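PDB 5HA6: syncytin-1 from Homo sapiens, which probably drives cell-cell membrane fusion as the trimeric fusion subunit of a captured retroviral envelope glycoprotein. Local coordinates for residues N37-V48 against V100-A111. The protein carries 1 engineered substitution. Residues are numbered along the deposited sequence; the frame is centred on the assembly and turned at random.
Sequences NGDMERVADSLV and VKEIRDRIQRRA
The guanidinium of R110 meets the side-chain amide of N37 edge-on, with OD1 lying in the guanidinium plane and the two flat groups turned 38° apart. R110 NE, 2.8 Å from N37 OD1, and R110 NH2 both donate to this single oxygen. R106 O, one helical turn back, sits over the centre of one face of the same group. R110 is shared further: its NH1 and NH2 make salt bridges to E35 and D39, respectively, of the third subunit.

The R104 guanidinium, by contrast, carries V100 CG1 on one face, offset toward the rim, while D45 OD1 comes to its edge near the plane. The D45 carboxylate stands across it at 71°, and the salt bridge from R104 NH2 to D45 OD1, although only 2.8 Å long, is a weak, bent hydrogen bond. R104 runs extended from CG to NE, which carries its head past A44, whose CB lies 3.7 Å from R104 NE. E41 bends at chi2 (-73°), laying its carboxylate over I107, with OE1 3.4 Å from I107 CG2. A water joins E41 OE1 to R104 O and Q108 NE2.

Alongside these polar contacts, L47 CB packs at 3.7 Å on V100 CG2, V48 CG2 meets V100 CG1, and M40 CB rests against I103 and I107 CD1. Segments 37-48 and 100-111 run antiparallel, their axes 9.7 Å apart at closest approach. Helix 93-115 folds back along helix 25-71, consistent with the hairpin of a postfusion six-helix bundle. R42 and D45 in turn bridge to E102 and K99 of the second subunit. The contact thus combines apolar packing along V100, I103 and I107 with charged and amide groups, and R110, bonded to N37 and to two acidic residues of the third subunit, links hairpin closure to trimer contacts.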
ATOM      1  N   ASN A  37       4.172   0.796 -20.097  1.00 22.87           N
ATOM      2  CA  ASN A  37       5.039   1.752 -19.396  1.00 22.63           C
ATOM      3  C   ASN A  37       4.256   2.859 -18.688  1.00 21.82           C
ATOM      4  O   ASN A  37       4.496   3.145 -17.508  1.00 21.08           O
ATOM      5  CB  ASN A  37       6.039   2.379 -20.364  1.00 23.91           C
ATOM      6  CG  ASN A  37       7.188   1.437 -20.713  1.00 26.21           C
ATOM      7  OD1 ASN A  37       7.284   0.327 -20.177  1.00 24.65           O
ATOM      8  ND2 ASN A  37       8.047   1.870 -21.643  1.00 27.29           N
ATOM      9  N   GLY A  38       3.297   3.470 -19.380  1.00 24.49           N
ATOM     10  CA  GLY A  38       2.525   4.539 -18.726  1.00 23.47           C
ATOM     11  C   GLY A  38       1.634   4.081 -17.552  1.00 20.58           C
ATOM     12  O   GLY A  38       1.444   4.824 -16.561  1.00 21.20           O
ATOM     13  N   ASP A  39       1.044   2.896 -17.649  1.00 22.92           N
ATOM     14  CA  ASP A  39       0.342   2.331 -16.489  1.00 19.55           C
ATOM     15  C   ASP A  39       1.335   2.085 -15.322  1.00 18.80           C
ATOM     16  O   ASP A  39       1.117   2.478 -14.181  1.00 19.17           O
ATOM     17  CB  ASP A  39      -0.330   1.005 -16.847  1.00 21.68           C
ATOM     18  CG  ASP A  39      -1.571   1.147 -17.703  1.00 25.48           C
ATOM     19  OD1 ASP A  39      -1.805   2.175 -18.374  1.00 22.45           O
ATOM     20  OD2 ASP A  39      -2.310   0.145 -17.746  1.00 27.85           O
ATOM     21  N   MET A  40       2.455   1.425 -15.614  1.00 20.22           N
ATOM     22  CA  MET A  40       3.422   1.097 -14.564  1.00 19.46           C
ATOM     23  C   MET A  40       4.096   2.292 -13.897  1.00 19.93           C
ATOM     24  O   MET A  40       4.448   2.205 -12.713  1.00 21.91           O
ATOM     25  CB  MET A  40       4.501   0.154 -15.130  1.00 19.61           C
ATOM     26  CG  MET A  40       3.942  -1.176 -15.415  1.00 22.21           C
ATOM     27  SD  MET A  40       3.536  -2.055 -13.864  1.00 25.33           S
ATOM     28  CE  MET A  40       2.761  -3.520 -14.434  1.00 37.76           C
ATOM     29  N   GLU A  41       4.283   3.396 -14.624  1.00 22.05           N
ATOM     30  CA  GLU A  41       4.762   4.615 -13.983  1.00 19.55           C
ATOM     31  C   GLU A  41       3.793   5.038 -12.873  1.00 19.85           C
ATOM     32  O   GLU A  41       4.204   5.404 -11.762  1.00 18.83           O
ATOM     33  CB  GLU A  41       4.919   5.761 -14.996  1.00 24.90           C
ATOM     34  CG  GLU A  41       5.988   5.576 -16.030  1.00 32.47           C
ATOM     35  CD  GLU A  41       7.403   5.737 -15.467  1.00 36.33           C
ATOM     36  OE1 GLU A  41       8.377   5.588 -16.247  1.00 38.24           O
ATOM     37  OE2 GLU A  41       7.561   5.984 -14.256  1.00 36.66           O
ATOM     38  N   ARG A  42       2.485   4.928 -13.140  1.00 21.80           N
ATOM     39  CA  ARG A  42       1.476   5.321 -12.147  1.00 18.76           C
ATOM     40  C   ARG A  42       1.372   4.306 -11.003  1.00 19.98           C
ATOM     41  O   ARG A  42       1.303   4.700  -9.819  1.00 19.52           O
ATOM     42  CB  ARG A  42       0.112   5.518 -12.818  1.00 21.33           C
ATOM     43  CG  ARG A  42       0.112   6.723 -13.718  1.00 22.45           C
ATOM     44  CD  ARG A  42      -0.948   6.686 -14.780  1.00 24.97           C
ATOM     45  NE  ARG A  42      -1.011   7.996 -15.442  1.00 27.04           N
ATOM     46  CZ  ARG A  42      -0.336   8.342 -16.532  1.00 26.14           C
ATOM     47  NH1 ARG A  42       0.506   7.506 -17.154  1.00 25.00           N
ATOM     48  NH2 ARG A  42      -0.493   9.554 -16.994  1.00 26.68           N
ATOM     49  N   VAL A  43       1.424   3.001 -11.319  1.00 19.34           N
ATOM     50  CA  VAL A  43       1.537   2.023 -10.233  1.00 19.01           C
ATOM     51  C   VAL A  43       2.767   2.281  -9.315  1.00 18.24           C
ATOM     52  O   VAL A  43       2.644   2.284  -8.066  1.00 18.42           O
ATOM     53  CB  VAL A  43       1.579   0.609 -10.801  1.00 16.95           C
ATOM     54  CG1 VAL A  43       1.820  -0.459  -9.700  1.00 18.88           C
ATOM     55  CG2 VAL A  43       0.291   0.319 -11.578  1.00 19.50           C
ATOM     56  N   ALA A  44       3.945   2.437  -9.896  1.00 19.67           N
ATOM     57  CA  ALA A  44       5.138   2.680  -9.109  1.00 18.82           C
ATOM     58  C   ALA A  44       4.961   3.906  -8.225  1.00 21.75           C
ATOM     59  O   ALA A  44       5.280   3.873  -7.009  1.00 23.87           O
ATOM     60  CB  ALA A  44       6.363   2.866 -10.028  1.00 22.42           C
ATOM     61  N   ASP A  45       4.472   4.995  -8.832  1.00 21.57           N
ATOM     62  CA  ASP A  45       4.183   6.203  -8.055  1.00 20.80           C
ATOM     63  C   ASP A  45       3.296   5.896  -6.847  1.00 21.79           C
ATOM     64  O   ASP A  45       3.555   6.376  -5.698  1.00 19.78           O
ATOM     65  CB  ASP A  45       3.513   7.295  -8.915  1.00 18.75           C
ATOM     66  CG  ASP A  45       4.487   7.979  -9.903  1.00 26.80           C
ATOM     67  OD1 ASP A  45       5.711   7.702  -9.864  1.00 25.97           O
ATOM     68  OD2 ASP A  45       4.007   8.813 -10.719  1.00 26.64           O
ATOM     69  N   SER A  46       2.242   5.118  -7.093  1.00 21.31           N
ATOM     70  CA  SER A  46       1.313   4.766  -6.023  1.00 14.97           C
ATOM     71  C   SER A  46       1.969   3.945  -4.932  1.00 18.86           C
ATOM     72  O   SER A  46       1.754   4.198  -3.714  1.00 17.49           O
ATOM     73  CB  SER A  46       0.098   4.032  -6.599  1.00 17.47           C
ATOM     74  OG  SER A  46      -0.583   4.848  -7.535  1.00 20.93           O
ATOM     75  N   LEU A  47       2.755   2.950  -5.332  1.00 18.02           N
ATOM     76  CA  LEU A  47       3.450   2.109  -4.351  1.00 16.51           C
ATOM     77  C   LEU A  47       4.350   2.962  -3.469  1.00 19.48           C
ATOM     78  O   LEU A  47       4.367   2.795  -2.230  1.00 18.76           O
ATOM     79  CB  LEU A  47       4.279   1.007  -5.044  1.00 15.00           C
ATOM     80  CG  LEU A  47       3.471  -0.019  -5.829  1.00 14.92           C
ATOM     81  CD1 LEU A  47       4.428  -0.870  -6.711  1.00 20.39           C
ATOM     82  CD2 LEU A  47       2.605  -0.929  -4.944  1.00 15.62           C
ATOM     83  N   VAL A  48       5.063   3.913  -4.094  1.00 19.95           N
ATOM     84  CA  VAL A  48       5.949   4.778  -3.339  1.00 19.71           C
ATOM     85  C   VAL A  48       5.178   5.592  -2.349  1.00 18.58           C
ATOM     86  O   VAL A  48       5.595   5.738  -1.168  1.00 18.04           O
ATOM     87  CB  VAL A  48       6.768   5.712  -4.273  1.00 22.25           C
ATOM     88  CG1 VAL A  48       7.420   6.844  -3.488  1.00 24.18           C
ATOM     89  CG2 VAL A  48       7.801   4.878  -4.994  1.00 22.36           C
ATOM     90  N   VAL A 100       9.909  -1.170  -6.668  1.00 19.71           N
ATOM     91  CA  VAL A 100       9.613   0.031  -7.470  1.00 20.33           C
ATOM     92  C   VAL A 100      10.758   0.404  -8.403  1.00 23.10           C
ATOM     93  O   VAL A 100      10.535   0.685  -9.591  1.00 22.85           O
ATOM     94  CB  VAL A 100       9.295   1.220  -6.564  1.00 25.49           C
ATOM     95  CG1 VAL A 100       9.292   2.548  -7.350  1.00 26.82           C
ATOM     96  CG2 VAL A 100       7.920   0.989  -5.879  1.00 22.83           C
ATOM     97  N   LYS A 101      11.982   0.401  -7.873  1.00 19.92           N
ATOM     98  CA  LYS A 101      13.111   0.805  -8.685  1.00 21.32           C
ATOM     99  C   LYS A 101      13.330  -0.216  -9.798  1.00 24.24           C
ATOM    100  O   LYS A 101      13.666   0.166 -10.929  1.00 23.14           O
ATOM    101  CB  LYS A 101      14.371   1.011  -7.808  1.00 23.99           C
ATOM    102  CG  LYS A 101      14.335   2.353  -6.995  1.00 23.79           C
ATOM    103  CD  LYS A 101      15.501   2.519  -6.058  1.00 26.03           C
ATOM    104  CE  LYS A 101      15.380   3.788  -5.198  1.00 28.26           C
ATOM    105  NZ  LYS A 101      16.649   4.111  -4.517  1.00 33.19           N
ATOM    106  N   GLU A 102      13.099  -1.498  -9.490  1.00 21.05           N
ATOM    107  CA  GLU A 102      13.155  -2.558 -10.527  1.00 21.26           C
ATOM    108  C   GLU A 102      12.091  -2.381 -11.627  1.00 20.95           C
ATOM    109  O   GLU A 102      12.368  -2.521 -12.816  1.00 19.71           O
ATOM    110  CB  GLU A 102      12.977  -3.926  -9.866  1.00 20.10           C
ATOM    111  CG  GLU A 102      14.206  -4.385  -9.092  1.00 22.45           C
ATOM    112  CD  GLU A 102      13.921  -5.692  -8.340  1.00 27.04           C
ATOM    113  OE1 GLU A 102      12.991  -6.435  -8.770  1.00 26.22           O
ATOM    114  OE2 GLU A 102      14.591  -5.962  -7.317  1.00 25.93           O
ATOM    115  N   ILE A 103      10.869  -2.072 -11.222  1.00 19.54           N
ATOM    116  CA  ILE A 103       9.836  -1.697 -12.191  1.00 22.43           C
ATOM    117  C   ILE A 103      10.225  -0.493 -13.075  1.00 19.24           C
ATOM    118  O   ILE A 103      10.042  -0.513 -14.306  1.00 24.92           O
ATOM    119  CB  ILE A 103       8.528  -1.410 -11.451  1.00 20.80           C
ATOM    120  CG1 ILE A 103       8.008  -2.734 -10.830  1.00 23.50           C
ATOM    121  CG2 ILE A 103       7.531  -0.768 -12.373  1.00 22.83           C
ATOM    122  CD1 ILE A 103       6.832  -2.554  -9.888  1.00 22.33           C
ATOM    123  N   ARG A 104      10.727   0.563 -12.455  1.00 20.70           N
ATOM    124  CA  ARG A 104      11.199   1.714 -13.210  1.00 26.00           C
ATOM    125  C   ARG A 104      12.383   1.355 -14.150  1.00 25.19           C
ATOM    126  O   ARG A 104      12.468   1.878 -15.300  1.00 21.15           O
ATOM    127  CB  ARG A 104      11.544   2.834 -12.214  1.00 23.16           C
ATOM    128  CG  ARG A 104      10.239   3.444 -11.593  1.00 23.83           C
ATOM    129  CD  ARG A 104      10.523   4.540 -10.605  1.00 28.38           C
ATOM    130  NE  ARG A 104       9.272   5.195 -10.222  1.00 31.54           N
ATOM    131  CZ  ARG A 104       9.104   5.886  -9.104  1.00 30.10           C
ATOM    132  NH1 ARG A 104      10.110   6.072  -8.245  1.00 34.58           N
ATOM    133  NH2 ARG A 104       7.931   6.427  -8.859  1.00 31.45           N
ATOM    134  N   ASP A 105      13.281   0.446 -13.704  1.00 22.14           N
ATOM    135  CA  ASP A 105      14.342  -0.036 -14.582  1.00 23.55           C
ATOM    136  C   ASP A 105      13.766  -0.749 -15.781  1.00 21.01           C
ATOM    137  O   ASP A 105      14.286  -0.645 -16.883  1.00 22.45           O
ATOM    138  CB  ASP A 105      15.288  -1.026 -13.872  1.00 23.92           C
ATOM    139  CG  ASP A 105      16.036  -0.409 -12.751  1.00 27.59           C
ATOM    140  OD1 ASP A 105      16.163   0.844 -12.734  1.00 25.81           O
ATOM    141  OD2 ASP A 105      16.531  -1.193 -11.910  1.00 23.98           O
ATOM    142  N   ARG A 106      12.756  -1.574 -15.533  1.00 19.76           N
ATOM    143  CA  ARG A 106      12.142  -2.326 -16.631  1.00 23.14           C
ATOM    144  C   ARG A 106      11.460  -1.417 -17.635  1.00 21.68           C
ATOM    145  O   ARG A 106      11.571  -1.666 -18.862  1.00 24.44           O
ATOM    146  CB  ARG A 106      11.157  -3.359 -16.059  1.00 20.39           C
ATOM    147  CG  ARG A 106      11.892  -4.468 -15.328  1.00 22.16           C
ATOM    148  CD  ARG A 106      10.956  -5.398 -14.554  1.00 23.94           C
ATOM    149  NE  ARG A 106      10.051  -6.070 -15.511  1.00 23.00           N
ATOM    150  CZ  ARG A 106      10.370  -7.093 -16.283  1.00 25.15           C
ATOM    151  NH1 ARG A 106      11.555  -7.713 -16.190  1.00 26.68           N
ATOM    152  NH2 ARG A 106       9.457  -7.539 -17.140  1.00 27.09           N
ATOM    153  N   ILE A 107      10.761  -0.375 -17.142  1.00 19.39           N
ATOM    154  CA  ILE A 107      10.255   0.656 -18.037  1.00 23.00           C
ATOM    155  C   ILE A 107      11.356   1.264 -18.907  1.00 26.34           C
ATOM    156  O   ILE A 107      11.251   1.336 -20.160  1.00 24.86           O
ATOM    157  CB  ILE A 107       9.592   1.780 -17.260  1.00 22.06           C
ATOM    158  CG1 ILE A 107       8.335   1.238 -16.597  1.00 18.45           C
ATOM    159  CG2 ILE A 107       9.315   2.993 -18.151  1.00 20.60           C
ATOM    160  CD1 ILE A 107       7.839   2.112 -15.458  1.00 25.37           C
ATOM    161  N   GLN A 108      12.407   1.739 -18.285  1.00 22.99           N
ATOM    162  CA  GLN A 108      13.490   2.327 -19.013  1.00 26.49           C
ATOM    163  C   GLN A 108      14.097   1.325 -19.971  1.00 25.38           C
ATOM    164  O   GLN A 108      14.382   1.668 -21.061  1.00 27.21           O
ATOM    165  CB  GLN A 108      14.535   2.928 -18.077  1.00 31.06           C
ATOM    166  CG  GLN A 108      14.068   4.143 -17.303  1.00 34.62           C
ATOM    167  CD  GLN A 108      13.695   5.309 -18.193  1.00 37.76           C
ATOM    168  OE1 GLN A 108      14.463   5.745 -19.010  1.00 38.31           O
ATOM    169  NE2 GLN A 108      12.490   5.781 -18.047  1.00 38.63           N
ATOM    170  N   ARG A 109      14.241   0.082 -19.562  1.00 25.02           N
ATOM    171  CA  ARG A 109      14.891  -0.871 -20.468  0.61 29.31           C
ATOM    172  C   ARG A 109      14.042  -1.112 -21.712  1.00 28.18           C
ATOM    173  O   ARG A 109      14.574  -1.204 -22.826  1.00 29.74           O
ATOM    174  CB  ARG A 109      15.175  -2.218 -19.792  0.61 28.74           C
ATOM    175  CG  ARG A 109      15.665  -3.306 -20.797  0.61 33.58           C
ATOM    176  CD  ARG A 109      16.013  -4.647 -20.141  0.61 32.91           C
ATOM    177  NE  ARG A 109      14.832  -5.333 -19.596  0.61 29.90           N
ATOM    178  CZ  ARG A 109      14.870  -6.518 -18.995  0.61 34.32           C
ATOM    179  NH1 ARG A 109      16.019  -7.166 -18.856  0.61 35.01           N
ATOM    180  NH2 ARG A 109      13.758  -7.067 -18.531  0.61 34.80           N
ATOM    181  N   ARG A 110      12.712  -1.238 -21.538  1.00 25.75           N
ATOM    182  CA  ARG A 110      11.854  -1.411 -22.725  1.00 26.60           C
ATOM    183  C   ARG A 110      11.981  -0.235 -23.681  1.00 27.74           C
ATOM    184  O   ARG A 110      12.160  -0.403 -24.902  1.00 29.92           O
ATOM    185  CB  ARG A 110      10.391  -1.564 -22.303  1.00 26.10           C
ATOM    186  CG  ARG A 110      10.107  -2.939 -21.704  1.00 25.89           C
ATOM    187  CD  ARG A 110       8.635  -3.163 -21.573  1.00 24.29           C
ATOM    188  NE  ARG A 110       8.136  -2.337 -20.475  1.00 22.50           N
ATOM    189  CZ  ARG A 110       7.962  -2.774 -19.233  1.00 23.93           C
ATOM    190  NH1 ARG A 110       8.282  -4.016 -18.916  1.00 27.59           N
ATOM    191  NH2 ARG A 110       7.529  -1.940 -18.298  1.00 19.90           N
ATOM    192  N   ALA A 111      11.901   0.969 -23.123  1.00 26.81           N
ATOM    193  CA  ALA A 111      12.099   2.148 -23.990  1.00 28.37           C
ATOM    194  C   ALA A 111      13.495   2.148 -24.646  1.00 30.81           C
ATOM    195  O   ALA A 111      13.687   2.506 -25.824  1.00 35.05           O
ATOM    196  CB  ALA A 111      11.909   3.400 -23.183  1.00 29.61           C
TER
HETATM  197  O   HOH W   1      11.267   4.730 -15.339  1.00 32.16           O
HETATM  198  O   HOH W   2       7.311   5.914 -11.791  1.00 41.38           O